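Local coordinates for PF14_0633 protein (Plasmodium falciparum, PDB 3IGM) that binds its cognate DNA sequence-specifically through an AP2 domain, here as a domain-swapped dimer, and acts as a transcriptional regulator, at a contact of chain A with DNA and the interface of chains A and B. Numbering follows the deposited sequence. Chains: chain A/B, PF14_0633 protein.

Contact 1: a contact of chain A with DNA. Residues chain A 14, 16-17, 21, 34. With nucleotides of chain D; nucleotides of chain C.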
loop_
_atom_site.group_PDB
_atom_site.type_symbol
_atom_site.label_atom_id
_atom_site.label_comp_id
_atom_site.label_asym_id
_atom_site.label_seq_id
_atom_site.Cartn_x
_atom_site.Cartn_y
_atom_site.Cartn_z
ATOM N N ASN A 14 4.352 -1.139 10.244
ATOM C CA ASN A 14 4.623 -2.548 9.961
ATOM C C ASN A 14 4.553 -2.733 8.446
ATOM O O ASN A 14 3.481 -2.636 7.852
ATOM C CB ASN A 14 3.603 -3.429 10.702
ATOM C CG ASN A 14 3.888 -4.916 10.568
ATOM O OD1 ASN A 14 3.874 -5.460 9.466
ATOM N ND2 ASN A 14 4.107 -5.591 11.706
ATOM N N ARG A 16 5.138 -5.418 6.276
ATOM C CA ARG A 16 4.325 -6.559 5.819
ATOM C C ARG A 16 2.818 -6.260 5.837
ATOM O O ARG A 16 2.115 -6.564 4.869
ATOM C CB ARG A 16 4.594 -7.831 6.627
ATOM C CG ARG A 16 3.804 -9.028 6.075
ATOM C CD ARG A 16 4.030 -10.329 6.829
ATOM N NE ARG A 16 3.360 -10.430 8.133
ATOM C CZ ARG A 16 2.057 -10.240 8.356
ATOM N NH1 ARG A 16 1.235 -9.872 7.371
ATOM N NH2 ARG A 16 1.574 -10.391 9.586
ATOM N N MET A 17 2.331 -5.661 6.928
ATOM C CA MET A 17 0.896 -5.396 7.087
ATOM C C MET A 17 0.456 -4.148 6.340
ATOM O O MET A 17 -0.723 -3.967 6.057
ATOM C CB MET A 17 0.531 -5.250 8.566
ATOM C CG MET A 17 0.813 -6.485 9.415
ATOM S SD MET A 17 0.483 -6.202 11.166
ATOM C CE MET A 17 -1.295 -5.958 11.081
ATOM N N LEU A 21 1.075 0.095 13.812
ATOM C CA LEU A 21 0.640 -0.502 15.062
ATOM C C LEU A 21 1.027 0.396 16.224
ATOM O O LEU A 21 2.125 0.944 16.272
ATOM C CB LEU A 21 1.147 -1.935 15.278
ATOM C CG LEU A 21 1.146 -3.032 14.209
ATOM C CD1 LEU A 21 1.229 -4.407 14.857
ATOM C CD2 LEU A 21 0.021 -2.978 13.217
ATOM N N THR A 34 -3.782 -2.418 15.663
ATOM C CA THR A 34 -3.502 -2.216 14.259
ATOM C C THR A 34 -4.359 -1.117 13.607
ATOM O O THR A 34 -5.587 -1.099 13.754
ATOM C CB THR A 34 -3.690 -3.552 13.508
ATOM O OG1 THR A 34 -2.706 -4.498 13.976
ATOM C CG2 THR A 34 -3.541 -3.355 12.022
ATOM P P DG D 2 -6.238 -6.711 9.954
ATOM O OP1 DG D 2 -7.253 -5.656 9.720
ATOM O OP2 DG D 2 -4.817 -6.483 9.603
ATOM O "O5'" DG D 2 -6.250 -7.107 11.495
ATOM C "C5'" DG D 2 -7.453 -7.386 12.192
ATOM C "C4'" DG D 2 -7.073 -7.787 13.600
ATOM O "O4'" DG D 2 -6.210 -8.955 13.551
ATOM C "C3'" DG D 2 -6.308 -6.716 14.374
ATOM O "O3'" DG D 2 -6.789 -6.697 15.719
ATOM C "C2'" DG D 2 -4.839 -7.144 14.296
ATOM C "C1'" DG D 2 -4.925 -8.655 14.076
ATOM N N9 DG D 2 -3.906 -9.155 13.154
ATOM C C8 DG D 2 -3.421 -8.526 12.036
ATOM N N7 DG D 2 -2.514 -9.208 11.399
ATOM C C5 DG D 2 -2.386 -10.371 12.147
ATOM C C6 DG D 2 -1.535 -11.481 11.943
ATOM O O6 DG D 2 -0.727 -11.639 11.024
ATOM N N1 DG D 2 -1.706 -12.462 12.918
ATOM C C2 DG D 2 -2.584 -12.366 13.982
ATOM N N2 DG D 2 -2.609 -13.392 14.842
ATOM N N3 DG D 2 -3.385 -11.318 14.198
ATOM C C4 DG D 2 -3.229 -10.354 13.238
ATOM P P DC D 3 -6.150 -5.782 16.863
ATOM O OP1 DC D 3 -7.169 -5.603 17.917
ATOM O OP2 DC D 3 -5.513 -4.592 16.241
ATOM O "O5'" DC D 3 -5.034 -6.751 17.477
ATOM C "C5'" DC D 3 -5.436 -8.010 18.023
ATOM C "C4'" DC D 3 -4.226 -8.879 18.301
ATOM O "O4'" DC D 3 -3.509 -9.101 17.068
ATOM C "C3'" DC D 3 -3.190 -8.250 19.229
ATOM O "O3'" DC D 3 -3.453 -8.735 20.533
ATOM C "C2'" DC D 3 -1.834 -8.693 18.664
ATOM C "C1'" DC D 3 -2.203 -9.499 17.426
ATOM N N1 DC D 3 -1.367 -9.276 16.221
ATOM C C2 DC D 3 -0.442 -10.282 15.880
ATOM O O2 DC D 3 -0.345 -11.303 16.586
ATOM N N3 DC D 3 0.315 -10.099 14.778
ATOM C C4 DC D 3 0.191 -8.991 14.029
ATOM N N4 DC D 3 0.976 -8.902 12.942
ATOM C C5 DC D 3 -0.739 -7.949 14.368
ATOM C C6 DC D 3 -1.489 -8.130 15.469
ATOM P P DA D 4 -2.554 -8.378 21.798
ATOM O OP1 DA D 4 -3.374 -8.626 23.005
ATOM O OP2 DA D 4 -1.883 -7.082 21.551
ATOM O "O5'" DA D 4 -1.416 -9.498 21.750
ATOM C "C5'" DA D 4 -1.756 -10.897 21.650
ATOM C "C4'" DA D 4 -0.474 -11.706 21.769
ATOM O "O4'" DA D 4 0.331 -11.511 20.585
ATOM C "C3'" DA D 4 0.434 -11.306 22.926
ATOM O "O3'" DA D 4 1.032 -12.500 23.422
ATOM C "C2'" DA D 4 1.447 -10.326 22.320
ATOM C "C1'" DA D 4 1.527 -10.793 20.866
ATOM N N9 DA D 4 1.658 -9.742 19.850
ATOM C C8 DA D 4 1.151 -8.471 19.870
ATOM N N7 DA D 4 1.439 -7.767 18.796
ATOM C C5 DA D 4 2.175 -8.641 18.000
ATOM C C6 DA D 4 2.794 -8.524 16.734
ATOM N N6 DA D 4 2.744 -7.414 15.976
ATOM N N1 DA D 4 3.467 -9.611 16.249
ATOM C C2 DA D 4 3.524 -10.731 16.972
ATOM N N3 DA D 4 2.992 -10.951 18.174
ATOM C C4 DA D 4 2.324 -9.866 18.641
ATOM P P DT C 5 10.997 -10.503 8.869
ATOM O OP1 DT C 5 12.268 -11.190 8.543
ATOM O OP2 DT C 5 10.108 -10.057 7.769
ATOM O "O5'" DT C 5 10.163 -11.424 9.890
ATOM C "C5'" DT C 5 10.795 -12.021 11.029
ATOM C "C4'" DT C 5 9.770 -12.686 11.932
ATOM O "O4'" DT C 5 8.824 -11.692 12.373
ATOM C "C3'" DT C 5 8.906 -13.754 11.275
ATOM O "O3'" DT C 5 9.388 -15.038 11.664
ATOM C "C2'" DT C 5 7.480 -13.500 11.775
ATOM C "C1'" DT C 5 7.627 -12.338 12.744
ATOM N N1 DT C 5 6.589 -11.245 12.753
ATOM C C2 DT C 5 5.841 -11.048 13.896
ATOM O O2 DT C 5 5.946 -11.742 14.889
ATOM N N3 DT C 5 4.944 -10.000 13.850
ATOM C C4 DT C 5 4.722 -9.153 12.781
ATOM O O4 DT C 5 3.887 -8.256 12.846
ATOM C C5 DT C 5 5.532 -9.409 11.603
ATOM C C7 DT C 5 5.388 -8.560 10.367
ATOM C C6 DT C 5 6.420 -10.423 11.648
ATOM P P DG C 6 8.846 -16.375 10.962
ATOM O OP1 DG C 6 9.985 -17.332 10.925
ATOM O OP2 DG C 6 8.129 -16.047 9.702
ATOM O "O5'" DG C 6 7.760 -16.903 12.012
ATOM C "C5'" DG C 6 8.099 -17.155 13.378
ATOM C "C4'" DG C 6 6.856 -17.594 14.130
ATOM O "O4'" DG C 6 5.950 -16.465 14.271
ATOM C "C3'" DG C 6 6.044 -18.714 13.479
ATOM O "O3'" DG C 6 5.696 -19.654 14.495
ATOM C "C2'" DG C 6 4.836 -18.003 12.844
ATOM C "C1'" DG C 6 4.690 -16.743 13.693
ATOM N N9 DG C 6 4.290 -15.522 12.985
ATOM C C8 DG C 6 4.651 -15.100 11.730
ATOM N N7 DG C 6 4.124 -13.947 11.404
ATOM C C5 DG C 6 3.368 -13.572 12.508
ATOM C C6 DG C 6 2.557 -12.421 12.759
ATOM O O6 DG C 6 2.328 -11.446 12.029
ATOM N N1 DG C 6 1.956 -12.449 14.018
ATOM C C2 DG C 6 2.113 -13.456 14.931
ATOM N N2 DG C 6 1.459 -13.304 16.092
ATOM N N3 DG C 6 2.867 -14.541 14.716
ATOM C C4 DG C 6 3.463 -14.538 13.488
ATOM P P DC C 7 4.713 -20.889 14.218
ATOM O OP1 DC C 7 5.058 -21.949 15.190
ATOM O OP2 DC C 7 4.709 -21.182 12.765
ATOM O "O5'" DC C 7 3.267 -20.308 14.589
ATOM C "C5'" DC C 7 2.904 -19.885 15.911
ATOM C "C4'" DC C 7 1.478 -19.356 15.887
ATOM O "O4'" DC C 7 1.447 -18.122 15.135
ATOM C "C3'" DC C 7 0.467 -20.279 15.199
ATOM O "O3'" DC C 7 -0.581 -20.544 16.095
ATOM C "C2'" DC C 7 -0.029 -19.512 13.971
ATOM C "C1'" DC C 7 0.239 -18.078 14.417
ATOM N N1 DC C 7 0.385 -17.060 13.339
ATOM C C2 DC C 7 -0.250 -15.815 13.518
ATOM O O2 DC C 7 -0.914 -15.614 14.552
ATOM N N3 DC C 7 -0.120 -14.872 12.544
ATOM C C4 DC C 7 0.599 -15.135 11.440
ATOM N N4 DC C 7 0.692 -14.172 10.512
ATOM C C5 DC C 7 1.266 -16.395 11.241
ATOM C C6 DC C 7 1.133 -17.318 12.212
HETATM O O HOH W 1 -2.405 -5.262 16.563
HETATM O O HOH W 2 -7.164 -3.044 14.739
HETATM O O HOH W 3 -1.070 -9.163 8.528
#
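A:Asn14 and A:Arg16 reach the bases of chain C in the major groove, A:Arg16 also reaching across to chain D, while A:Met17, A:Leu21 and A:Thr34 face chain D. The A:Asn14 amide nitrogen ND2 donates to O4 of DT5 of chain C at 2.9 Å, a bent bond (139° at H) whose acceptor is tilted slightly from the amide plane. A:Arg16 spans two adjacent base pairs: its terminal nitrogen NH2 bonds to O6 of DG6 of chain C at 2.8 Å, with that oxygen in the guanidinium plane, and makes a weak, strongly bent bond to O6 of DG2 of chain D. The two guanines lie on opposite strands in successive base pairs, so this one nitrogen can address both pairs of a GC step, the DG2 half only weakly. The methyl C7 of DT5 of chain C lies 3.5 Å from A:Arg16 NE and also touches the A:Asn14 amide, which would favour thymine by shape.

The A:Met17 thioether projects toward the other strand. Its SD accepts a weak hydrogen bond from the exocyclic amine N4 of DC3 of chain D, and a bend at chi3 (65°) turns the CE methyl to C8 of DG2 of chain D at 3.5 Å. A:Leu21 brings CD1 against N6 of DA4 of chain D. At the backbone, the A:Thr34 amide N donates to the phosphate oxygen OP2 of DC3 of chain D at 2.8 Å; water 1, held by the hydroxyl OG1, and water 2, held by the carbonyl O, meet the same oxygen.

In the second shell, the backbone N of A:Met17 bonds to A:Asn14 OD1 at 3.0 Å, which favours the amide orientation that presents ND2 to thymine. Water 3 lies in the guanidinium plane of A:Arg16, bonded to NH1, and links it to N7 of DG2 of chain D. Together these contacts let the sheet and its connecting loop address three base pairs, TGC on chain C and GCA on chain D, with the phosphate contact likely fixing the sheet against the groove.

Contact 2: the interface of chains A and B. Residues chain A 8-11, 22-23; chain B 51-52, 55-56, 59.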
loop_
_atom_site.group_PDB
_atom_site.type_symbol
_atom_site.label_atom_id
_atom_site.label_comp_id
_atom_site.label_asym_id
_atom_site.label_seq_id
_atom_site.Cartn_x
_atom_site.Cartn_y
_atom_site.Cartn_z
ATOM N N TYR A 8 6.152 9.421 16.651
ATOM C CA TYR A 8 5.478 9.356 17.947
ATOM C C TYR A 8 5.782 8.071 18.716
ATOM O O TYR A 8 5.670 6.987 18.158
ATOM C CB TYR A 8 3.960 9.541 17.790
ATOM C CG TYR A 8 3.303 9.878 19.106
ATOM C CD1 TYR A 8 2.695 8.891 19.870
ATOM C CD2 TYR A 8 3.341 11.184 19.612
ATOM C CE1 TYR A 8 2.109 9.189 21.088
ATOM C CE2 TYR A 8 2.758 11.496 20.842
ATOM C CZ TYR A 8 2.140 10.495 21.569
ATOM O OH TYR A 8 1.571 10.787 22.785
ATOM N N PRO A 9 6.161 8.191 20.005
ATOM C CA PRO A 9 6.518 7.037 20.834
ATOM C C PRO A 9 5.442 5.950 20.855
ATOM O O PRO A 9 4.292 6.207 21.223
ATOM C CB PRO A 9 6.672 7.641 22.237
ATOM C CG PRO A 9 7.041 9.054 22.003
ATOM C CD PRO A 9 6.338 9.463 20.738
ATOM N N GLY A 10 5.823 4.744 20.442
ATOM C CA GLY A 10 4.953 3.588 20.538
ATOM C C GLY A 10 4.235 3.283 19.247
ATOM O O GLY A 10 3.614 2.233 19.124
ATOM N N VAL A 11 4.316 4.190 18.281
ATOM C CA VAL A 11 3.619 4.015 17.012
ATOM C C VAL A 11 4.612 3.723 15.900
ATOM O O VAL A 11 5.525 4.514 15.652
ATOM C CB VAL A 11 2.766 5.270 16.627
ATOM C CG1 VAL A 11 2.116 5.090 15.261
ATOM C CG2 VAL A 11 1.713 5.574 17.707
ATOM N N ALA A 22 0.079 0.574 17.130
ATOM C CA ALA A 22 0.300 1.286 18.372
ATOM C C ALA A 22 0.560 0.226 19.429
ATOM O O ALA A 22 -0.297 -0.637 19.705
ATOM C CB ALA A 22 -0.936 2.134 18.721
ATOM N N PHE A 23 1.765 0.271 19.976
ATOM C CA PHE A 23 2.221 -0.656 20.999
ATOM C C PHE A 23 2.080 0.024 22.340
ATOM O O PHE A 23 2.467 1.174 22.495
ATOM C CB PHE A 23 3.679 -1.076 20.744
ATOM C CG PHE A 23 3.825 -2.051 19.605
ATOM C CD1 PHE A 23 3.851 -3.427 19.850
ATOM C CD2 PHE A 23 3.889 -1.597 18.290
ATOM C CE1 PHE A 23 3.951 -4.336 18.810
ATOM C CE2 PHE A 23 3.984 -2.500 17.230
ATOM C CZ PHE A 23 4.023 -3.878 17.490
ATOM N N ALA B 51 -3.684 6.217 15.167
ATOM C CA ALA B 51 -2.797 5.416 16.016
ATOM C C ALA B 51 -2.247 6.258 17.159
ATOM O O ALA B 51 -2.180 5.799 18.293
ATOM C CB ALA B 51 -1.638 4.786 15.187
ATOM N N VAL B 52 -1.855 7.490 16.851
ATOM C CA VAL B 52 -1.355 8.431 17.857
ATOM C C VAL B 52 -2.429 8.770 18.885
ATOM O O VAL B 52 -2.163 8.736 20.094
ATOM C CB VAL B 52 -0.784 9.707 17.196
ATOM C CG1 VAL B 52 -0.551 10.831 18.231
ATOM C CG2 VAL B 52 0.518 9.376 16.483
ATOM N N MET B 55 -2.893 5.910 21.160
ATOM C CA MET B 55 -1.731 5.902 22.048
ATOM C C MET B 55 -1.946 6.830 23.250
ATOM O O MET B 55 -1.738 6.429 24.389
ATOM C CB MET B 55 -0.466 6.270 21.248
ATOM C CG MET B 55 0.819 5.696 21.788
ATOM S SD MET B 55 0.806 3.892 21.828
ATOM C CE MET B 55 1.596 3.684 23.426
ATOM N N LYS B 56 -2.412 8.052 23.000
ATOM C CA LYS B 56 -2.606 9.043 24.073
ATOM C C LYS B 56 -3.782 8.684 24.978
ATOM O O LYS B 56 -3.766 8.946 26.177
ATOM C CB LYS B 56 -2.855 10.422 23.482
ATOM C CG LYS B 56 -1.659 11.030 22.806
ATOM C CD LYS B 56 -2.081 12.184 21.938
ATOM C CE LYS B 56 -0.864 12.927 21.411
ATOM N NZ LYS B 56 -1.262 13.970 20.430
ATOM N N GLU B 59 -2.952 5.104 26.903
ATOM C CA GLU B 59 -1.950 5.368 27.944
ATOM C C GLU B 59 -2.609 5.887 29.230
ATOM O O GLU B 59 -2.485 7.068 29.579
ATOM C CB GLU B 59 -0.915 6.390 27.467
ATOM C CG GLU B 59 0.276 5.823 26.699
ATOM C CD GLU B 59 1.038 6.916 25.936
ATOM O OE1 GLU B 59 0.613 8.098 25.987
ATOM O OE2 GLU B 59 2.061 6.595 25.284
HETATM O O HOH W 4 3.816 7.090 23.647
#
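A:Tyr8 lays one face of its ring against B:Val52, on the helix spanning residues 40-58 of chain B. The CG1 methyl sits over the centre of the ring, 4.0 Å from the centroid, in a CH-pi contact, while CG2 packs at 3.7 Å against A:Tyr8 CB. The ring is carried across to the helix with CG anti to the backbone N (chi1 -163°), and its opposite face is backed toward the rim by CD of A:Pro9 from the same chain. Both faces are thus occupied, which should restrict how the phenol can turn.

One helical turn on, B:Met55 comes to the ring edge rather than a face: its CG lies in the ring plane, 3.8 Å from CE1. A bend at chi2 (60°) then leads the sulfur away from the tyrosine and toward strand 19-26, where SD packs 4.0 Å from the methyl CB of A:Ala22. On the other flank, A:Val11 CG1 meets B:Ala51 CB at 3.8 Å, and the small alanine side chain probably allows the helix to lie close to strand 11-14.

Toward the rim, the extended B:Lys56 chain runs past the phenol end of A:Tyr8, with CE 3.9 Å from CZ. It contributes its methylenes here, and no direct hydrogen bond or salt bridge joins the chains in this patch. Because the deposited dimer is domain-swapped, this helix of one chain packs on the sheet of the other, and the two-fold repeats the contact with the chains exchanged. A polar link is supplied by water 4, which lies 2.6 Å from the carbonyl O of A:Pro9 and 2.5 Å from the carboxylate OE2 of B:Glu59.

The C-alpha centres of contact 1 and contact 2 lie about 13 Å apart, on the same small sheet of chain A. Strands 11-14 and 19-26 serve both: A:Asn14 and A:Leu21 face the bases in contact 1, whereas A:Val11 and the neighbouring A:Ala22 face the swapped helix of chain B in contact 2. One side of the sheet thus reads DNA while the other is supported by the partner chain. Each DNA-reading unit is therefore built from both chains, and the exchange may steady the strands that recognise DNA; its two-fold repeat gives the dimer a second such unit.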